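Local coordinates for fructosyl amine:oxygen oxidoreductase (Neosartorya fumigata, PDB 4WCT), which probably catalyses the FAD-dependent oxidative deglycation of fructosyl amines (Amadori products), with oxygen as the electron acceptor, at residues D69-M74 / E295-D300; H113-I118 / A176-A181; W257-I262 / L352-I357. All blocks are in the same frame, centred on the assembly; numbering follows the deposited sequence.

Contact 1. Residues D69-M74 / E295-D300; sequences DINKIM and ELKICD. With FAD (flavin-adenine dinucleotide), chain C.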
loop_
_atom_site.group_PDB
_atom_site.type_symbol
_atom_site.label_atom_id
_atom_site.label_comp_id
_atom_site.label_asym_id
_atom_site.label_seq_id
_atom_site.Cartn_x
_atom_site.Cartn_y
_atom_site.Cartn_z
ATOM N N ASP A 69 3.705 8.817 -0.406
ATOM C CA ASP A 69 2.716 9.322 -1.323
ATOM C C ASP A 69 1.969 10.433 -0.590
ATOM O O ASP A 69 1.641 10.299 0.604
ATOM C CB ASP A 69 1.747 8.171 -1.661
ATOM C CG ASP A 69 0.995 8.401 -2.934
ATOM O OD1 ASP A 69 0.726 9.589 -3.219
ATOM O OD2 ASP A 69 0.439 7.393 -3.473
ATOM N N ILE A 70 1.617 11.488 -1.315
ATOM C CA ILE A 70 0.877 12.594 -0.701
ATOM C C ILE A 70 -0.531 12.210 -0.247
ATOM O O ILE A 70 -1.099 12.825 0.650
ATOM C CB ILE A 70 0.786 13.829 -1.633
ATOM C CG1 ILE A 70 0.295 13.448 -3.025
ATOM C CG2 ILE A 70 2.111 14.582 -1.667
ATOM C CD1 ILE A 70 -0.134 14.624 -3.869
ATOM N N ASN A 71 -1.060 11.108 -0.752
ATOM C CA ASN A 71 -2.311 10.613 -0.239
ATOM C C ASN A 71 -2.488 9.141 -0.535
ATOM O O ASN A 71 -1.886 8.621 -1.491
ATOM C CB ASN A 71 -3.490 11.425 -0.756
ATOM C CG ASN A 71 -3.337 11.836 -2.197
ATOM O OD1 ASN A 71 -3.171 11.000 -3.070
ATOM N ND2 ASN A 71 -3.356 13.149 -2.441
ATOM N N LYS A 72 -3.311 8.501 0.282
ATOM C CA LYS A 72 -3.807 7.138 0.068
ATOM C C LYS A 72 -5.238 7.090 0.613
ATOM O O LYS A 72 -5.663 7.933 1.422
ATOM C CB LYS A 72 -2.957 6.091 0.843
ATOM C CG LYS A 72 -1.490 6.090 0.473
ATOM C CD LYS A 72 -1.231 5.416 -0.869
ATOM C CE LYS A 72 0.229 5.030 -0.992
ATOM N NZ LYS A 72 0.613 4.720 -2.388
ATOM N N ILE A 73 -5.970 6.083 0.172
ATOM C CA ILE A 73 -7.354 5.865 0.599
ATOM C C ILE A 73 -7.373 5.110 1.915
ATOM O O ILE A 73 -6.631 4.150 2.086
ATOM C CB ILE A 73 -8.117 5.047 -0.456
ATOM C CG1 ILE A 73 -8.062 5.751 -1.822
ATOM C CG2 ILE A 73 -9.538 4.809 0.038
ATOM C CD1 ILE A 73 -8.603 4.936 -2.979
ATOM N N MET A 74 -8.223 5.550 2.843
ATOM C CA MET A 74 -8.565 4.818 4.061
ATOM C C MET A 74 -10.069 4.491 3.995
ATOM O O MET A 74 -10.901 5.369 3.777
ATOM C CB MET A 74 -8.276 5.676 5.309
ATOM C CG MET A 74 -8.964 5.212 6.630
ATOM S SD MET A 74 -8.371 3.639 7.196
ATOM C CE MET A 74 -9.782 2.931 8.044
ATOM N N GLU A 295 -0.898 19.856 -5.723
ATOM C CA GLU A 295 -0.843 18.856 -6.809
ATOM C C GLU A 295 -1.951 17.829 -6.609
ATOM O O GLU A 295 -2.179 17.355 -5.504
ATOM C CB GLU A 295 0.508 18.159 -6.819
ATOM C CG GLU A 295 1.558 18.963 -7.565
ATOM C CD GLU A 295 2.913 18.293 -7.633
ATOM O OE1 GLU A 295 3.279 17.524 -6.708
ATOM O OE2 GLU A 295 3.678 18.730 -8.509
ATOM N N LEU A 296 -2.698 17.589 -7.683
ATOM C CA LEU A 296 -3.826 16.676 -7.689
ATOM C C LEU A 296 -3.335 15.360 -8.291
ATOM O O LEU A 296 -2.797 15.355 -9.415
ATOM C CB LEU A 296 -4.947 17.296 -8.550
ATOM C CG LEU A 296 -6.302 16.568 -8.585
ATOM C CD1 LEU A 296 -7.407 17.560 -8.867
ATOM C CD2 LEU A 296 -6.317 15.471 -9.629
ATOM N N LYS A 297 -3.498 14.280 -7.526
ATOM C CA LYS A 297 -2.969 12.966 -7.904
ATOM C C LYS A 297 -4.060 12.104 -8.526
ATOM O O LYS A 297 -5.160 11.992 -7.968
ATOM C CB LYS A 297 -2.453 12.244 -6.676
ATOM C CG LYS A 297 -1.742 10.921 -7.038
ATOM C CD LYS A 297 -1.315 10.150 -5.807
ATOM C CE LYS A 297 -2.463 9.241 -5.359
ATOM N NZ LYS A 297 -2.101 8.478 -4.165
ATOM N N ILE A 298 -3.724 11.480 -9.647
ATOM C CA ILE A 298 -4.606 10.533 -10.348
ATOM C C ILE A 298 -3.895 9.187 -10.455
ATOM O O ILE A 298 -2.729 9.141 -10.839
ATOM C CB ILE A 298 -4.933 10.974 -11.787
ATOM C CG1 ILE A 298 -5.534 12.382 -11.814
ATOM C CG2 ILE A 298 -5.916 9.996 -12.396
ATOM C CD1 ILE A 298 -4.582 13.472 -12.226
ATOM N N CYS A 299 -4.563 8.122 -10.024
ATOM C CA CYS A 299 -4.087 6.770 -10.268
ATOM C C CYS A 299 -4.994 6.131 -11.291
ATOM O O CYS A 299 -6.216 6.149 -11.141
ATOM C CB CYS A 299 -4.150 5.944 -9.016
ATOM S SG CYS A 299 -2.821 6.267 -7.862
ATOM N N ASP A 300 -4.420 5.614 -12.365
ATOM C CA ASP A 300 -5.193 4.866 -13.325
ATOM C C ASP A 300 -5.269 3.402 -12.876
ATOM O O ASP A 300 -4.260 2.766 -12.608
ATOM C CB ASP A 300 -4.571 4.972 -14.726
ATOM C CG ASP A 300 -3.160 4.449 -14.791
ATOM O OD1 ASP A 300 -2.300 5.001 -14.056
ATOM O OD2 ASP A 300 -2.915 3.510 -15.596
HETATM P PA FAD C . 6.812 0.219 1.700
HETATM O O1A FAD C . 5.987 1.339 2.263
HETATM O O2A FAD C . 7.092 0.140 0.232
HETATM O O5B FAD C . 8.171 0.239 2.489
HETATM C C5B FAD C . 9.193 -0.719 2.177
HETATM C C4B FAD C . 10.523 -0.155 2.664
HETATM O O4B FAD C . 11.548 -1.197 2.565
HETATM C C3B FAD C . 11.027 1.043 1.865
HETATM O O3B FAD C . 11.292 2.181 2.702
HETATM C C2B FAD C . 12.309 0.527 1.205
HETATM O O2B FAD C . 13.303 1.513 0.941
HETATM C C1B FAD C . 12.746 -0.570 2.179
HETATM N N9A FAD C . 13.626 -1.566 1.529
HETATM C C8A FAD C . 13.552 -2.038 0.272
HETATM N N7A FAD C . 14.574 -2.889 0.023
HETATM C C5A FAD C . 15.251 -3.012 1.195
HETATM C C6A FAD C . 16.467 -3.700 1.610
HETATM N N6A FAD C . 17.132 -4.494 0.753
HETATM N N1A FAD C . 16.896 -3.479 2.871
HETATM C C2A FAD C . 16.246 -2.713 3.756
HETATM N N3A FAD C . 15.144 -2.019 3.423
HETATM C C4A FAD C . 14.635 -2.141 2.172
HETATM N N1 FAD C . -2.852 1.149 0.251
HETATM C C2 FAD C . -3.949 1.666 0.907
HETATM O O2 FAD C . -4.163 1.270 2.051
HETATM N N3 FAD C . -4.686 2.644 0.374
HETATM C C4 FAD C . -4.490 3.079 -0.889
HETATM O O4 FAD C . -5.171 3.989 -1.439
HETATM C C4X FAD C . -3.368 2.557 -1.650
HETATM N N5 FAD C . -3.122 2.985 -2.917
HETATM C C5X FAD C . -1.926 2.656 -3.494
HETATM C C6 FAD C . -1.518 3.250 -4.684
HETATM C C7 FAD C . -0.358 2.829 -5.306
HETATM C C7M FAD C . 0.092 3.529 -6.537
HETATM C C8 FAD C . 0.472 1.800 -4.664
HETATM C C8M FAD C . 1.752 1.338 -5.256
HETATM C C9 FAD C . 0.133 1.283 -3.438
HETATM C C9A FAD C . -1.065 1.631 -2.851
HETATM N N10 FAD C . -1.461 1.036 -1.650
HETATM C C10 FAD C . -2.569 1.563 -0.984
HETATM C "C1'" FAD C . -0.737 -0.027 -0.968
HETATM C "C2'" FAD C . 0.205 0.489 0.108
HETATM O "O2'" FAD C . 0.948 1.555 -0.466
HETATM C "C3'" FAD C . 1.132 -0.657 0.536
HETATM O "O3'" FAD C . 0.361 -1.842 0.786
HETATM C "C4'" FAD C . 1.956 -0.290 1.773
HETATM O "O4'" FAD C . 2.473 1.031 1.626
HETATM C "C5'" FAD C . 3.113 -1.275 1.873
HETATM O "O5'" FAD C . 3.864 -0.976 3.048
HETATM P P FAD C . 5.277 -1.704 3.288
HETATM O O1P FAD C . 5.856 -1.158 4.574
HETATM O O2P FAD C . 5.041 -3.185 3.112
HETATM O O3P FAD C . 6.164 -1.190 2.054
HETATM O O HOH W 1 -3.607 14.906 -4.712
#
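Lys297 leaves its strand with CG trans to the backbone N (chi1 -174°) and bends once, at chi3 (88°), which turns its ammonium into the loop of 69-74; Asp69 swings its carboxylate across that chain at about a right angle. The resulting salt bridge joins Lys297 NZ to Asp69 OD2 at 2.8 Å, the nitrogen arriving on the syn side, 27° out of the carboxylate plane. A further bond runs from Lys297 NZ to the backbone O of Asn71 (2.7 Å), from above the carbonyl plane, and the side-chain OD1 of Asn71 adds a weak one. Asp69 OD2 takes a second ammonium on its anti lone pair, that of Lys72, at 2.9 Å from NZ. One carboxylate thus holds two lysines whose NZ atoms stay 5.0 Å apart. Lys72 NZ also lies 3.5 Å from FAD C5X, which makes Asp69 a second-shell residue of the flavin pocket, held in its turn by Lys297. Next along the strand, Ile73 pairs with the flavin pyrimidine edge: its N donates to FAD O4 (2.8 Å) and its O accepts from FAD N3 (3.0 Å). A water bridges Asn71 ND2 to the backbone N of Lys297. Strand 72-75 pairs with strand 176-179, while strand 295-310 runs between strands 253-263 and 284-287, with Ile298 packed on helix 330-343.

Contact 2. Residues H113-I118 / A176-A181; sequences HETGFI and AGWIHA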
loop_
_atom_site.group_PDB
_atom_site.type_symbol
_atom_site.label_atom_id
_atom_site.label_comp_id
_atom_site.label_asym_id
_atom_site.label_seq_id
_atom_site.Cartn_x
_atom_site.Cartn_y
_atom_site.Cartn_z
ATOM N N HIS A 113 -8.151 12.494 6.866
ATOM C CA HIS A 113 -9.213 13.395 6.427
ATOM C C HIS A 113 -10.468 12.624 6.076
ATOM O O HIS A 113 -10.496 11.918 5.055
ATOM C CB HIS A 113 -8.717 14.198 5.229
ATOM C CG HIS A 113 -7.475 14.974 5.524
ATOM N ND1 HIS A 113 -7.516 16.145 6.258
ATOM C CD2 HIS A 113 -6.180 14.578 5.546
ATOM C CE1 HIS A 113 -6.280 16.551 6.490
ATOM N NE2 HIS A 113 -5.449 15.624 6.048
ATOM N N GLU A 114 -11.461 12.633 6.987
ATOM C CA GLU A 114 -12.595 11.724 6.884
ATOM C C GLU A 114 -13.627 12.327 5.933
ATOM O O GLU A 114 -14.717 12.735 6.338
ATOM C CB GLU A 114 -13.205 11.390 8.264
ATOM C CG GLU A 114 -14.217 10.244 8.238
ATOM C CD GLU A 114 -14.662 9.820 9.632
ATOM O OE1 GLU A 114 -14.188 10.436 10.599
ATOM O OE2 GLU A 114 -15.525 8.930 9.748
ATOM N N THR A 115 -13.267 12.362 4.654
ATOM C CA THR A 115 -14.060 13.061 3.662
ATOM C C THR A 115 -15.067 12.153 2.928
ATOM O O THR A 115 -15.863 12.652 2.103
ATOM C CB THR A 115 -13.171 13.709 2.623
ATOM O OG1 THR A 115 -12.379 12.711 1.981
ATOM C CG2 THR A 115 -12.264 14.755 3.205
ATOM N N GLY A 116 -14.930 10.843 3.114
ATOM C CA GLY A 116 -15.804 9.876 2.474
ATOM C C GLY A 116 -15.164 9.235 1.261
ATOM O O GLY A 116 -14.040 9.583 0.883
ATOM N N PHE A 117 -15.888 8.307 0.642
ATOM C CA PHE A 117 -15.316 7.449 -0.404
ATOM C C PHE A 117 -16.424 7.030 -1.339
ATOM O O PHE A 117 -17.494 6.587 -0.891
ATOM C CB PHE A 117 -14.677 6.217 0.258
ATOM C CG PHE A 117 -14.206 5.142 -0.691
ATOM C CD1 PHE A 117 -13.141 5.350 -1.546
ATOM C CD2 PHE A 117 -14.866 3.923 -0.750
ATOM C CE1 PHE A 117 -12.653 4.319 -2.352
ATOM C CE2 PHE A 117 -14.392 2.901 -1.558
ATOM C CZ PHE A 117 -13.275 3.103 -2.353
ATOM N N ILE A 118 -16.203 7.236 -2.638
ATOM C CA ILE A 118 -17.178 6.866 -3.656
ATOM C C ILE A 118 -16.584 5.696 -4.440
ATOM O O ILE A 118 -15.459 5.794 -4.962
ATOM C CB ILE A 118 -17.450 8.031 -4.647
ATOM C CG1 ILE A 118 -18.051 9.243 -3.942
ATOM C CG2 ILE A 118 -18.349 7.573 -5.781
ATOM C CD1 ILE A 118 -17.941 10.515 -4.771
ATOM N N ALA A 176 -14.360 6.676 6.222
ATOM C CA ALA A 176 -13.571 6.583 5.012
ATOM C C ALA A 176 -13.129 7.969 4.584
ATOM O O ALA A 176 -13.726 8.994 4.963
ATOM C CB ALA A 176 -14.377 5.890 3.898
ATOM N N GLY A 177 -12.036 8.014 3.822
ATOM C CA GLY A 177 -11.468 9.265 3.343
ATOM C C GLY A 177 -10.066 9.029 2.848
ATOM O O GLY A 177 -9.789 7.995 2.245
ATOM N N TRP A 178 -9.175 9.983 3.109
ATOM C CA TRP A 178 -7.816 9.855 2.686
ATOM C C TRP A 178 -6.831 10.197 3.785
ATOM O O TRP A 178 -7.157 10.878 4.781
ATOM C CB TRP A 178 -7.563 10.705 1.445
ATOM C CG TRP A 178 -7.699 12.203 1.648
ATOM C CD1 TRP A 178 -8.804 12.960 1.420
ATOM C CD2 TRP A 178 -6.639 13.123 1.924
ATOM N NE1 TRP A 178 -8.524 14.278 1.627
ATOM C CE2 TRP A 178 -7.205 14.411 1.975
ATOM C CE3 TRP A 178 -5.290 12.974 2.204
ATOM C CZ2 TRP A 178 -6.446 15.562 2.216
ATOM C CZ3 TRP A 178 -4.537 14.127 2.514
ATOM C CH2 TRP A 178 -5.105 15.398 2.477
ATOM N N ILE A 179 -5.616 9.668 3.630
ATOM C CA ILE A 179 -4.556 9.914 4.573
ATOM C C ILE A 179 -3.354 10.532 3.880
ATOM O O ILE A 179 -3.043 10.210 2.730
ATOM C CB ILE A 179 -4.145 8.608 5.302
ATOM C CG1 ILE A 179 -3.814 7.520 4.295
ATOM C CG2 ILE A 179 -5.296 8.156 6.200
ATOM C CD1 ILE A 179 -2.872 6.459 4.821
ATOM N N HIS A 180 -2.661 11.424 4.581
ATOM C CA HIS A 180 -1.420 11.944 4.067
ATOM C C HIS A 180 -0.312 10.976 4.413
ATOM O O HIS A 180 0.299 11.072 5.486
ATOM C CB HIS A 180 -1.113 13.329 4.610
ATOM C CG HIS A 180 -0.124 14.083 3.781
ATOM N ND1 HIS A 180 1.101 13.563 3.408
ATOM C CD2 HIS A 180 -0.231 15.277 3.151
ATOM C CE1 HIS A 180 1.712 14.417 2.611
ATOM N NE2 HIS A 180 0.934 15.480 2.462
ATOM N N ALA A 181 -0.134 9.970 3.572
ATOM C CA ALA A 181 0.694 8.803 3.955
ATOM C C ALA A 181 2.138 9.227 4.202
ATOM O O ALA A 181 2.784 8.751 5.169
ATOM C CB ALA A 181 0.626 7.714 2.881
#
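His113 and Trp178 form an antiparallel hydrogen-bonded pair, with His113 N to Trp178 O at 2.8 Å and Trp178 N to His113 O at 3.0 Å, after which the 113-118 chain turns at Glu114 and Gly116 N reaches Ala176 O at 2.9 Å. The two side chains of the pair lie on one face of the sheet. Trp178 has CG between its backbone N and carbonyl carbon (chi1 65°), which lays the indole against His113; the imidazole makes an offset stack on its six-membered ring, centroids 4.0 Å apart and planes at 23°. His113 CB sits over the five-membered ring, 3.7 Å from its centroid, in a CH-pi contact. The pair joins the edge strand 112-113 to the central strand 176-179 of a small three-stranded antiparallel sheet, with 72-75 on the other side, and Glu114 is the centre of the inverse gamma turn by which the chain leaves that edge. Gly177 lies close under this turn, its CA 3.3 Å from His113 O in a CA-H...O contact. Thr115 OG1 meets the indole at its edge, near CD1, while bonding to Leu275 O; Trp178 NE1 is held by Glu288. Further on, Phe117 and Ala176 touch through their CB atoms, and Phe117 continues onto Val277 and Phe279.

Contact 3. Residues W257-I262 / L352-I357; sequences WTLCHI and LSFARI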
loop_
_atom_site.group_PDB
_atom_site.type_symbol
_atom_site.label_atom_id
_atom_site.label_comp_id
_atom_site.label_asym_id
_atom_site.label_seq_id
_atom_site.Cartn_x
_atom_site.Cartn_y
_atom_site.Cartn_z
ATOM N N TRP A 257 1.833 -0.168 -9.557
ATOM C CA TRP A 257 0.836 0.722 -10.069
ATOM C C TRP A 257 1.393 2.102 -10.340
ATOM O O TRP A 257 2.596 2.329 -10.189
ATOM C CB TRP A 257 -0.299 0.747 -9.060
ATOM C CG TRP A 257 -1.065 -0.528 -9.140
ATOM C CD1 TRP A 257 -2.115 -0.798 -9.984
ATOM C CD2 TRP A 257 -0.769 -1.746 -8.460
ATOM N NE1 TRP A 257 -2.484 -2.116 -9.872
ATOM C CE2 TRP A 257 -1.680 -2.729 -8.940
ATOM C CE3 TRP A 257 0.102 -2.090 -7.427
ATOM C CZ2 TRP A 257 -1.654 -4.059 -8.484
ATOM C CZ3 TRP A 257 0.157 -3.428 -7.010
ATOM C CH2 TRP A 257 -0.718 -4.394 -7.547
ATOM N N THR A 258 0.573 2.935 -10.970
ATOM C CA THR A 258 1.035 4.134 -11.636
ATOM C C THR A 258 0.258 5.349 -11.120
ATOM O O THR A 258 -0.951 5.265 -10.843
ATOM C CB THR A 258 0.820 4.003 -13.167
ATOM O OG1 THR A 258 -0.444 3.360 -13.407
ATOM C CG2 THR A 258 1.931 3.161 -13.763
ATOM N N LEU A 259 0.959 6.456 -10.920
ATOM C CA LEU A 259 0.353 7.669 -10.397
ATOM C C LEU A 259 0.939 8.870 -11.097
ATOM O O LEU A 259 2.085 8.859 -11.510
ATOM C CB LEU A 259 0.531 7.775 -8.886
ATOM C CG LEU A 259 1.937 8.038 -8.343
ATOM C CD1 LEU A 259 2.285 9.519 -8.270
ATOM C CD2 LEU A 259 2.097 7.423 -6.955
ATOM N N CYS A 260 0.142 9.913 -11.237
ATOM C CA CYS A 260 0.643 11.150 -11.810
ATOM C C CYS A 260 -0.035 12.312 -11.116
ATOM O O CYS A 260 -1.073 12.146 -10.480
ATOM C CB CYS A 260 0.455 11.204 -13.333
ATOM S SG CYS A 260 -1.234 11.110 -13.962
ATOM N N HIS A 261 0.577 13.482 -11.229
ATOM C CA HIS A 261 0.131 14.687 -10.565
ATOM C C HIS A 261 -0.103 15.765 -11.601
ATOM O O HIS A 261 0.674 15.880 -12.542
ATOM C CB HIS A 261 1.180 15.241 -9.608
ATOM C CG HIS A 261 1.448 14.420 -8.381
ATOM N ND1 HIS A 261 2.240 14.894 -7.357
ATOM C CD2 HIS A 261 1.121 13.150 -8.041
ATOM C CE1 HIS A 261 2.412 13.945 -6.459
ATOM N NE2 HIS A 261 1.677 12.908 -6.813
ATOM N N ILE A 262 -1.098 16.608 -11.355
ATOM C CA ILE A 262 -1.352 17.861 -12.080
ATOM C C ILE A 262 -1.212 19.006 -11.077
ATOM O O ILE A 262 -1.758 18.920 -9.956
ATOM C CB ILE A 262 -2.799 17.895 -12.656
ATOM C CG1 ILE A 262 -2.968 16.830 -13.728
ATOM C CG2 ILE A 262 -3.112 19.273 -13.221
ATOM C CD1 ILE A 262 -4.367 16.710 -14.278
ATOM N N LEU A 352 1.362 17.033 -16.949
ATOM C CA LEU A 352 1.708 16.354 -15.718
ATOM C C LEU A 352 2.893 17.066 -15.099
ATOM O O LEU A 352 3.858 17.409 -15.788
ATOM C CB LEU A 352 2.061 14.890 -15.972
ATOM C CG LEU A 352 0.999 14.031 -16.628
ATOM C CD1 LEU A 352 1.525 12.595 -16.682
ATOM C CD2 LEU A 352 -0.349 14.133 -15.900
ATOM N N SER A 353 2.853 17.218 -13.779
ATOM C CA SER A 353 3.941 17.826 -13.051
ATOM C C SER A 353 4.878 16.829 -12.411
ATOM O O SER A 353 6.000 17.183 -11.954
ATOM C CB SER A 353 3.386 18.794 -12.026
ATOM O OG SER A 353 2.640 18.132 -11.037
ATOM N N PHE A 354 4.381 15.599 -12.259
ATOM C CA PHE A 354 5.114 14.500 -11.591
ATOM C C PHE A 354 4.439 13.204 -11.987
ATOM O O PHE A 354 3.229 13.179 -12.174
ATOM C CB PHE A 354 5.055 14.642 -10.089
ATOM C CG PHE A 354 5.825 13.578 -9.342
ATOM C CD1 PHE A 354 7.208 13.537 -9.394
ATOM C CD2 PHE A 354 5.155 12.608 -8.611
ATOM C CE1 PHE A 354 7.916 12.539 -8.713
ATOM C CE2 PHE A 354 5.844 11.597 -7.976
ATOM C CZ PHE A 354 7.221 11.560 -8.022
ATOM N N ALA A 355 5.204 12.114 -12.041
ATOM C CA ALA A 355 4.610 10.801 -12.172
ATOM C C ALA A 355 5.612 9.750 -11.696
ATOM O O ALA A 355 6.834 9.967 -11.772
ATOM C CB ALA A 355 4.206 10.529 -13.620
ATOM N N ARG A 356 5.113 8.634 -11.171
ATOM C CA ARG A 356 5.993 7.540 -10.820
ATOM C C ARG A 356 5.281 6.201 -10.854
ATOM O O ARG A 356 4.042 6.101 -10.639
ATOM C CB ARG A 356 6.685 7.756 -9.460
ATOM C CG ARG A 356 5.901 7.416 -8.211
ATOM C CD ARG A 356 6.750 7.693 -6.993
ATOM N NE ARG A 356 6.138 7.305 -5.713
ATOM C CZ ARG A 356 6.364 6.154 -5.070
ATOM N NH1 ARG A 356 7.023 5.147 -5.619
ATOM N NH2 ARG A 356 5.937 6.027 -3.837
ATOM N N ILE A 357 6.095 5.154 -10.934
ATOM C CA ILE A 357 5.642 3.831 -10.598
ATOM C C ILE A 357 5.846 3.573 -9.098
ATOM O O ILE A 357 6.727 4.153 -8.476
ATOM C CB ILE A 357 6.277 2.749 -11.466
ATOM C CG1 ILE A 357 7.783 2.621 -11.240
ATOM C CG2 ILE A 357 5.932 3.034 -12.938
ATOM C CD1 ILE A 357 8.437 1.535 -12.071
#
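His261 and Phe354 rise together, alongside one another, from one face of the antiparallel ladder that pairs strands 253-263 and 352-362 in the large mixed sheet. Phe354 carries CG opposite its backbone N (chi1 -178°) and His261 has CG beside its own N (chi1 -69°), and with these rotamers the edge of the phenyl ring meets the face of the imidazole. CD2 of Phe354 sits over the centre of the His261 ring, 3.7 Å from His261 CE1, with the planes at 56°. On the same face Leu259, its CG between backbone N and carbonyl carbon, brings CD1 to 4.1 Å from Phe354 CE2 and CD2 to 4.0 Å from Arg356 CG. Arg356 is extended from CG to NE and lifts its guanidinium beyond Leu259, where NH2 bonds to the backbone O of Ala65 and of Asn68. The other face carries Thr258, Cys260, Ala355 and Ile357. Cys260 and Ala355 meet through CB atoms 3.8 Å apart, and Cys260 SG reaches Leu352 CD2 at 3.7 Å. Between the faces the backbones bond in both directions at Leu259 and Arg356, and His261 N reaches Phe354 O (2.8 Å). Trp257, at the start of its segment, touches the FAD and stacks on His302. Three of the other polar ends find partners on strand 295-310: Glu295 receives both His261 ND1 and Ser353 OG, and Asp300 bonds to Thr258 OG1. The bond from ND1 to Glu295 fixes the rotation of the imidazole presented to Phe354.

Contacts 1 and 2 meet in the three-stranded sheet, where strand 176-179 bonds to strand 72-75 through Lys72 O and Ile179 N (2.8 Å) and through Met74 O and Gly177 N (2.9 Å). Contacts 1 and 3, with centres about 9 Å apart, share the large mixed sheet: Leu296 N bonds to Ile262 O at 2.8 Å, and Ile70 CD1 packs on His261 CE1. Contacts 2 and 3 do not touch, their nearest atoms being about 9 Å apart; contact 1 lies against both, and strands 117-121 and 253-263 also belong to that large sheet. The flavin draws on contact 1 through Lys72 and Ile73 and on contact 3 through Trp257, whose side chain is about 4 Å from the FAD; in contact 2 the Phe117 side chain is about 8 Å from it.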